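Local atomic coordinates of cyclodipeptide synthase, BtCDPS (Bacillus thermoamylovorans, PDB entry 6ZTU), a protein that probably makes cyclodipeptides by joining two aminoacyl groups, normally delivered on tRNA, as an aminoacyltransferase of the cyclodipeptide synthase family. Residues H172-K175 and Y176-A179. Residues are numbered along the deposited sequence; the frame is centred on the assembly and turned at random.
Sequences HAVK and YVLA
Val-174 meets Val-177 and Leu-178 one turn further along helix 167-191, and its CG2 methyl does the touching. Its chi1 of 82° puts CG1 between the backbone N and the carbonyl carbon and leaves CG2 anti to N, facing Val-177 CB at 4.0 Å, the two side chains meeting at a slant; Leu-178 CG is a looser neighbour of the same methyl. The carbonyl of Val-174 accepts one well-formed bond: Leu-178 N donates to its O over 2.9 Å at 165°, while Leu-178 CG packs against that oxygen at 3.2 Å. Next to it, Ala-179 N bonds to Lys-175 O at 3.1 Å, and Ala-179 CB lies 3.4 Å from the same acceptor. The turn before is less regular. Tyr-176 N donates a weak i+3 to i bond to Ala-173 O, whereas Val-177 N stands 3.6 Å from that oxygen without a hydrogen bond. Tyr-176 CG is anti to its own N (chi1 177°), which carries the ring off the helix to Phe-113, met edge to face, and to the bound (2S)-hexane-1,2-diol. Val-174 and Leu-178 instead share Phe-133 of helix 120-135, and Val-177 touches Met-146 of helix 137-157. Main-chain bonds thus satisfy the carbonyls of Val-174 and Lys-175, apolar contacts bury the side of Val-174, Val-177 and Leu-178, the buried Tyr-176 ring lines the ligand pocket, and Lys-175 is left exposed.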
loop_
_atom_site.group_PDB
_atom_site.type_symbol
_atom_site.label_atom_id
_atom_site.label_comp_id
_atom_site.label_asym_id
_atom_site.label_seq_id
_atom_site.Cartn_x
_atom_site.Cartn_y
_atom_site.Cartn_z
ATOM N N HIS A 172 -0.589 16.259 8.755
ATOM C CA HIS A 172 -1.562 16.272 7.669
ATOM C C HIS A 172 -1.429 15.025 6.805
ATOM O O HIS A 172 -2.427 14.361 6.495
ATOM C CB HIS A 172 -1.404 17.531 6.820
ATOM C CG HIS A 172 -2.549 17.770 5.880
ATOM N ND1 HIS A 172 -3.836 17.983 6.319
ATOM C CD2 HIS A 172 -2.596 17.828 4.529
ATOM C CE1 HIS A 172 -4.629 18.166 5.277
ATOM N NE2 HIS A 172 -3.901 18.081 4.179
ATOM N N ALA A 173 -0.195 14.686 6.411
ATOM C CA ALA A 173 0.040 13.515 5.575
ATOM C C ALA A 173 -0.160 12.194 6.319
ATOM O O ALA A 173 -0.365 11.165 5.667
ATOM C CB ALA A 173 1.446 13.559 4.995
ATOM N N VAL A 174 -0.088 12.176 7.654
ATOM C CA VAL A 174 -0.260 10.895 8.342
ATOM C C VAL A 174 -1.704 10.410 8.233
ATOM O O VAL A 174 -1.980 9.222 8.457
ATOM C CB VAL A 174 0.221 10.983 9.809
ATOM C CG1 VAL A 174 -0.846 11.581 10.709
ATOM C CG2 VAL A 174 0.662 9.596 10.331
ATOM N N LYS A 175 -2.642 11.287 7.864
ATOM C CA LYS A 175 -3.997 10.817 7.601
ATOM C C LYS A 175 -4.011 9.795 6.472
ATOM O O LYS A 175 -4.825 8.859 6.488
ATOM C CB LYS A 175 -4.907 12.007 7.290
ATOM C CG LYS A 175 -5.163 12.861 8.521
ATOM C CD LYS A 175 -5.848 14.166 8.173
ATOM C CE LYS A 175 -5.949 15.044 9.407
ATOM N NZ LYS A 175 -6.533 14.270 10.539
ATOM N N TYR A 176 -3.127 9.963 5.486
ATOM C CA TYR A 176 -2.945 8.969 4.434
ATOM C C TYR A 176 -2.458 7.642 5.010
ATOM O O TYR A 176 -2.985 6.568 4.684
ATOM C CB TYR A 176 -1.954 9.515 3.405
ATOM C CG TYR A 176 -1.603 8.567 2.286
ATOM C CD1 TYR A 176 -2.346 8.532 1.117
ATOM C CD2 TYR A 176 -0.509 7.726 2.388
ATOM C CE1 TYR A 176 -2.031 7.658 0.097
ATOM C CE2 TYR A 176 -0.189 6.858 1.376
ATOM C CZ TYR A 176 -0.953 6.829 0.232
ATOM O OH TYR A 176 -0.623 5.967 -0.783
ATOM N N VAL A 177 -1.423 7.704 5.843
ATOM C CA VAL A 177 -0.854 6.503 6.460
ATOM C C VAL A 177 -1.924 5.749 7.239
ATOM O O VAL A 177 -2.078 4.525 7.107
ATOM C CB VAL A 177 0.325 6.894 7.370
ATOM C CG1 VAL A 177 0.818 5.686 8.169
ATOM C CG2 VAL A 177 1.463 7.463 6.547
ATOM N N LEU A 178 -2.675 6.468 8.077
ATOM C CA LEU A 178 -3.650 5.794 8.924
ATOM C C LEU A 178 -4.759 5.161 8.094
ATOM O O LEU A 178 -5.251 4.083 8.446
ATOM C CB LEU A 178 -4.225 6.770 9.953
ATOM C CG LEU A 178 -3.173 7.421 10.866
ATOM C CD1 LEU A 178 -3.811 8.392 11.862
ATOM C CD2 LEU A 178 -2.331 6.378 11.602
ATOM N N ALA A 179 -5.153 5.803 6.983
ATOM C CA ALA A 179 -6.209 5.262 6.135
ATOM C C ALA A 179 -5.768 4.024 5.357
ATOM O O ALA A 179 -6.609 3.164 5.058
ATOM C CB ALA A 179 -6.697 6.337 5.152
#